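Side-chain contacts in ThermoDBP-single stranded DNA binding protein (Thermoproteus tenax, PDB 3TEK), which binds single-stranded DNA and appears to take the place of the canonical single-stranded DNA-binding protein in the Thermoproteales: residues L17-G21 against E22-V26; G69-G72 against E73-F76; T88-E91 against L92-G95. All blocks are in the same frame, centred on the assembly; numbering follows the deposited sequence.

Contact 1. Residues L17-G21 against E22-V26; sequences LITKG and EKKLV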
# COMPACT_ATOMS: atom_id res chain seq x y z
N LEU A 17 0.89 -16.54 -3.50
CA LEU A 17 -0.01 -16.72 -4.62
C LEU A 17 -1.35 -17.28 -4.13
O LEU A 17 -1.43 -17.98 -3.15
CB LEU A 17 0.61 -17.62 -5.69
CG LEU A 17 1.76 -16.94 -6.46
CD1 LEU A 17 2.37 -17.88 -7.49
CD2 LEU A 17 1.31 -15.66 -7.15
N ILE A 18 -2.39 -16.94 -4.86
CA ILE A 18 -3.64 -17.62 -4.70
C ILE A 18 -4.19 -17.96 -6.06
O ILE A 18 -3.94 -17.26 -7.04
CB ILE A 18 -4.63 -16.79 -3.88
CG1 ILE A 18 -5.00 -15.52 -4.57
CG2 ILE A 18 -4.03 -16.37 -2.49
CD1 ILE A 18 -5.54 -14.46 -3.48
N THR A 19 -4.92 -19.05 -6.14
CA THR A 19 -5.39 -19.58 -7.42
C THR A 19 -6.90 -19.45 -7.52
O THR A 19 -7.61 -19.75 -6.56
CB THR A 19 -5.02 -21.03 -7.59
OG1 THR A 19 -3.60 -21.14 -7.67
CG2 THR A 19 -5.65 -21.60 -8.87
N LYS A 20 -7.33 -18.95 -8.68
CA LYS A 20 -8.72 -18.77 -9.02
C LYS A 20 -8.86 -19.33 -10.43
O LYS A 20 -8.49 -18.67 -11.40
CB LYS A 20 -9.08 -17.28 -8.98
CG LYS A 20 -10.49 -16.92 -9.41
CD LYS A 20 -10.73 -15.42 -9.20
CE LYS A 20 -11.68 -14.80 -10.19
NZ LYS A 20 -12.67 -15.77 -10.70
N GLY A 21 -9.35 -20.55 -10.52
CA GLY A 21 -9.43 -21.25 -11.81
C GLY A 21 -8.01 -21.41 -12.30
O GLY A 21 -7.17 -21.94 -11.59
N GLU A 22 -7.72 -20.89 -13.49
CA GLU A 22 -6.35 -20.96 -14.02
C GLU A 22 -5.52 -19.73 -13.72
O GLU A 22 -4.36 -19.66 -14.09
CB GLU A 22 -6.39 -21.22 -15.53
CG GLU A 22 -6.99 -22.58 -15.85
CD GLU A 22 -6.68 -23.07 -17.25
OE1 GLU A 22 -6.05 -22.34 -18.04
OE2 GLU A 22 -7.07 -24.21 -17.56
N LYS A 23 -6.11 -18.76 -13.02
CA LYS A 23 -5.46 -17.50 -12.80
C LYS A 23 -4.73 -17.52 -11.46
O LYS A 23 -5.24 -18.04 -10.47
CB LYS A 23 -6.46 -16.34 -12.87
CG LYS A 23 -7.45 -16.36 -14.08
CD LYS A 23 -6.87 -15.73 -15.39
CE LYS A 23 -7.94 -15.53 -16.51
NZ LYS A 23 -8.60 -16.81 -16.89
N LYS A 24 -3.53 -16.97 -11.42
CA LYS A 24 -2.82 -16.80 -10.19
C LYS A 24 -2.91 -15.32 -9.81
O LYS A 24 -2.64 -14.46 -10.63
CB LYS A 24 -1.37 -17.19 -10.36
CG LYS A 24 -1.18 -18.64 -10.68
CD LYS A 24 -1.22 -19.49 -9.43
CE LYS A 24 -0.64 -20.90 -9.69
NZ LYS A 24 -1.72 -21.84 -10.06
N LEU A 25 -3.29 -15.02 -8.58
CA LEU A 25 -3.26 -13.66 -8.07
C LEU A 25 -2.22 -13.57 -6.96
O LEU A 25 -1.81 -14.58 -6.41
CB LEU A 25 -4.64 -13.22 -7.59
CG LEU A 25 -5.69 -13.29 -8.71
CD1 LEU A 25 -6.59 -14.44 -8.46
CD2 LEU A 25 -6.52 -12.02 -8.78
N VAL A 26 -1.84 -12.34 -6.63
CA VAL A 26 -0.84 -12.10 -5.61
C VAL A 26 -1.50 -11.41 -4.43
O VAL A 26 -1.98 -10.28 -4.55
CB VAL A 26 0.34 -11.26 -6.14
CG1 VAL A 26 1.45 -11.17 -5.07
CG2 VAL A 26 0.91 -11.87 -7.45
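Thr19 and Lys24 lie side by side on one face of a two-stranded beta hairpin, their side chains pointing the same way. The lysine chain bends at CG (chi2 -82°) and again near its end, which folds the ammonium group back over the neighbouring strand. There NZ donates a hydrogen bond to Thr19 OG1 at 3.1 Å, and the CD methylene rests against the same oxygen. Beta-branched threonine suits an extended strand, and its hydroxyl gives the exposed lysine a local acceptor. Leu17 and Val26 share this face, their side chains crossing at a slant. Leu17 CD2 touches Val26 CG2 at 3.8 Å, and Phe68 of helix 52-68 touches both residues. On the other face Ile18 CG1 meets Leu25 CB at 3.8 Å, while Leu25 CD1 reaches along to Lys20 CB, also at 3.8 Å. That leucine methyl therefore packs on the aliphatic root of a lysine whose charged end leads away.

Between the faces, paired backbone bonds set the register: Ile18 N to Leu25 O at 2.9 Å, and Leu25 N to Ile18 O at 2.8 Å. Lys20 and Lys23 form the last such pair before the chain reverses. Gly21 takes a positive phi of 62°, a conformation that favours glycine. The arrangement is that of a tight antiparallel beta hairpin, its strands 13-20 and 23-31 joined by a type II' turn.

Contact 2. Residues G69-G72 against E73-F76; sequences GPDG and ENIF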
# COMPACT_ATOMS: atom_id res chain seq x y z
N GLY A 69 9.56 -15.08 -9.99
CA GLY A 69 10.97 -14.98 -10.36
C GLY A 69 11.29 -13.79 -11.26
O GLY A 69 10.55 -12.81 -11.27
N PRO A 70 12.37 -13.87 -12.06
CA PRO A 70 12.79 -12.69 -12.82
C PRO A 70 11.76 -12.21 -13.84
O PRO A 70 11.67 -11.01 -14.07
CB PRO A 70 14.09 -13.14 -13.51
CG PRO A 70 14.00 -14.61 -13.57
CD PRO A 70 13.24 -15.03 -12.33
N ASP A 71 10.97 -13.12 -14.43
CA ASP A 71 9.86 -12.69 -15.31
C ASP A 71 8.84 -11.82 -14.55
O ASP A 71 8.04 -11.13 -15.16
CB ASP A 71 9.14 -13.86 -16.02
CG ASP A 71 8.36 -13.40 -17.29
OD1 ASP A 71 7.12 -13.56 -17.37
OD2 ASP A 71 8.99 -12.85 -18.22
N GLY A 72 8.86 -11.87 -13.22
CA GLY A 72 8.11 -10.94 -12.40
C GLY A 72 8.37 -9.50 -12.78
O GLY A 72 7.44 -8.69 -12.82
N GLU A 73 9.62 -9.17 -13.11
CA GLU A 73 9.94 -7.82 -13.57
C GLU A 73 9.27 -7.46 -14.93
O GLU A 73 8.87 -6.33 -15.13
CB GLU A 73 11.46 -7.61 -13.61
CG GLU A 73 11.91 -6.13 -13.71
CD GLU A 73 11.45 -5.24 -12.53
OE1 GLU A 73 11.08 -5.76 -11.45
OE2 GLU A 73 11.46 -4.00 -12.69
N ASN A 74 9.13 -8.43 -15.83
CA ASN A 74 8.39 -8.22 -17.09
C ASN A 74 6.91 -7.95 -16.84
O ASN A 74 6.31 -7.13 -17.52
CB ASN A 74 8.55 -9.41 -18.01
CG ASN A 74 9.96 -9.55 -18.51
OD1 ASN A 74 10.58 -8.58 -18.89
ND2 ASN A 74 10.48 -10.76 -18.51
N ILE A 75 6.33 -8.66 -15.88
CA ILE A 75 4.93 -8.51 -15.54
C ILE A 75 4.78 -7.10 -15.03
O ILE A 75 3.92 -6.36 -15.49
CB ILE A 75 4.46 -9.51 -14.46
CG1 ILE A 75 4.69 -10.97 -14.89
CG2 ILE A 75 2.97 -9.31 -14.17
CD1 ILE A 75 4.31 -12.04 -13.82
N PHE A 76 5.65 -6.73 -14.10
CA PHE A 76 5.58 -5.40 -13.51
C PHE A 76 5.71 -4.27 -14.53
O PHE A 76 4.94 -3.29 -14.49
CB PHE A 76 6.64 -5.21 -12.43
CG PHE A 76 6.56 -3.87 -11.76
CD1 PHE A 76 5.45 -3.55 -10.98
CD2 PHE A 76 7.57 -2.94 -11.91
CE1 PHE A 76 5.35 -2.32 -10.38
CE2 PHE A 76 7.49 -1.71 -11.30
CZ PHE A 76 6.37 -1.39 -10.53
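Asp71 and Asn74, one turn apart near the start of a helix, meet through their polar ends. Asn74 ND2 donates to Asp71 OD2 at 2.6 Å, a short bond with an N-H...O angle of 160°. The acceptor lies close to the amide plane, whereas the donor approaches from above the carboxylate, and the two planes are turned 62° apart. With Asp71 CG anti to the backbone N (chi1 -159°), the carboxylate swings round to the asparagine. Both residues are exposed, and small polar side chains suit this solvent side.

The tight side is built round Gly72, which is buried. Its carbonyl accepts Phe76 N at 2.9 Å, and Phe76 CB lies 3.6 Å from the same oxygen. Gly69 O receives Gly72 N at 2.7 Å and also lies close to Gly72 CA, and glycine suits so close an approach. Pro70, whose ring restricts phi to a helical value, offers its carbonyl to Glu73 N at 2.9 Å. Ile75 lays CG1 against Asp71 O at 3.4 Å.

Gly69, with positive phi, ends the preceding helix, and helix 71-79 folds back on it: Ile75 packs on Leu64 and Phe68, Phe76 on Ala61 and Leu64, and Glu73 OE1 forms a salt bridge with Arg65 of helix 52-68.

Contact 3. Residues T88-E91 against L92-G95; sequences TSRE and LFDG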
# COMPACT_ATOMS: atom_id res chain seq x y z
N THR A 88 -6.38 1.93 -10.21
CA THR A 88 -6.66 1.22 -8.96
C THR A 88 -5.63 1.55 -7.87
O THR A 88 -5.98 1.55 -6.70
CB THR A 88 -6.85 -0.31 -9.16
OG1 THR A 88 -5.65 -0.94 -9.66
CG2 THR A 88 -8.07 -0.61 -10.06
N SER A 89 -4.39 1.89 -8.25
CA SER A 89 -3.45 2.42 -7.27
C SER A 89 -3.91 3.79 -6.74
O SER A 89 -3.82 4.07 -5.53
CB SER A 89 -2.02 2.44 -7.85
OG SER A 89 -1.93 3.47 -8.80
N ARG A 90 -4.48 4.62 -7.60
CA ARG A 90 -5.08 5.88 -7.14
C ARG A 90 -6.28 5.67 -6.24
O ARG A 90 -6.48 6.46 -5.33
CB ARG A 90 -5.49 6.78 -8.31
CG ARG A 90 -4.32 7.50 -8.93
CD ARG A 90 -4.00 8.76 -7.99
NE ARG A 90 -2.77 9.48 -8.33
CZ ARG A 90 -2.31 10.55 -7.67
NH1 ARG A 90 -2.97 11.07 -6.63
NH2 ARG A 90 -1.19 11.13 -8.06
N GLU A 91 -7.07 4.63 -6.51
CA GLU A 91 -8.27 4.35 -5.72
C GLU A 91 -7.87 3.86 -4.34
O GLU A 91 -8.51 4.20 -3.36
CB GLU A 91 -9.17 3.31 -6.43
CG GLU A 91 -9.96 3.90 -7.61
CD GLU A 91 -10.69 2.86 -8.42
OE1 GLU A 91 -10.83 1.74 -7.93
OE2 GLU A 91 -11.16 3.15 -9.56
N LEU A 92 -6.80 3.07 -4.28
CA LEU A 92 -6.19 2.68 -3.01
C LEU A 92 -5.67 3.87 -2.19
O LEU A 92 -5.88 3.93 -0.97
CB LEU A 92 -5.03 1.70 -3.27
CG LEU A 92 -4.27 1.22 -2.05
CD1 LEU A 92 -5.21 0.61 -1.00
CD2 LEU A 92 -3.16 0.23 -2.52
N PHE A 93 -4.98 4.78 -2.86
CA PHE A 93 -4.41 5.95 -2.21
C PHE A 93 -5.53 6.81 -1.60
O PHE A 93 -5.46 7.21 -0.44
CB PHE A 93 -3.60 6.75 -3.23
CG PHE A 93 -3.13 8.10 -2.73
CD1 PHE A 93 -2.02 8.22 -1.90
CD2 PHE A 93 -3.76 9.27 -3.16
CE1 PHE A 93 -1.56 9.50 -1.47
CE2 PHE A 93 -3.31 10.53 -2.75
CZ PHE A 93 -2.21 10.63 -1.91
N ASP A 94 -6.56 7.07 -2.40
CA ASP A 94 -7.70 7.87 -1.96
C ASP A 94 -8.48 7.19 -0.84
O ASP A 94 -8.86 7.85 0.10
CB ASP A 94 -8.67 8.14 -3.11
CG ASP A 94 -8.17 9.23 -4.03
OD1 ASP A 94 -7.00 9.66 -3.87
OD2 ASP A 94 -8.95 9.67 -4.92
N GLY A 95 -8.72 5.89 -0.98
CA GLY A 95 -9.44 5.15 0.02
C GLY A 95 -8.69 5.08 1.35
O GLY A 95 -9.30 5.21 2.41
O HOH W 1 -5.79 11.16 -5.83
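Arg90 and Phe93 run side by side, one turn apart on the long helix 83-108, with their side chains pointing the same way. The motif is a regular alpha helix with successive i to i+4 backbone bonds: Leu92 N to Thr88 O, Phe93 N to Ser89 O, Asp94 N to Arg90 O and Gly95 N to Glu91 O, all between 2.9 and 3.0 Å. These bonds use the N-H groups of residues 92-95 and the carbonyls of residues 88-91 and fix the spacing of the side chains.

From CB, Arg90 sets out away from residues 92-95. Its CG stands anti to the carbonyl carbon, and a bend at chi2 (-81°) turns the chain back; CG, CD and NE make no close approach to residues 92-95, and contact comes at the guanidinium. There NH1 approaches Phe93 CE2 at 3.9 Å and CD2 at 4.0 Å. The guanidinium and ring planes stand 78° apart, and the approach is oblique. Arginine suits this border because its long aliphatic chain can span a helix turn and still present a charged end to solvent. Arg90 also touches Phe53.

Phe93 is buried, and its ring meets those of Phe52, edge-to-face, and Phe53. Leu92 turns inward as well, onto Phe52 and Leu56 of helix 52-68 and Trp133 of strand 131-142, so the large apolar residues take the inner side of the helix. Glu91 and Asp94 are exposed to solvent, where charged groups can be hydrated; Glu91 OE2 lies close to the like charge of Glu87 OE2. Although Arg90 and Asp94 carry opposite charges, their nearest charged atoms, NH1 and OD1, are 5.1 Å apart. A water spans them, accepting from Arg90 NH1 at 2.9 Å and donating to Asp94 OD1 at 2.7 Å.

Overall arrangement
All three contacts are local, each within one unbroken piece of chain, but they differ in distance from the centre and in burial. Contact 1 is a surface hairpin end about 20 Å from the chain centre, centre to centre; contact 2, about 19 Å out, is partly buried; contact 3, about 9 Å out, is partly buried too, with Thr88, Ser89, Leu92 and Phe93 buried. Contacts 1 and 2 lean on the same element, helix 52-68, near its C-terminal end, whereas contact 3 packs on its earlier part. Their polar chemistry differs accordingly: a lysine-hydroxyl bond across strands, a carboxylate-amide bond near the start of a helix, and a water-bridged charge pair beside an aromatic cluster.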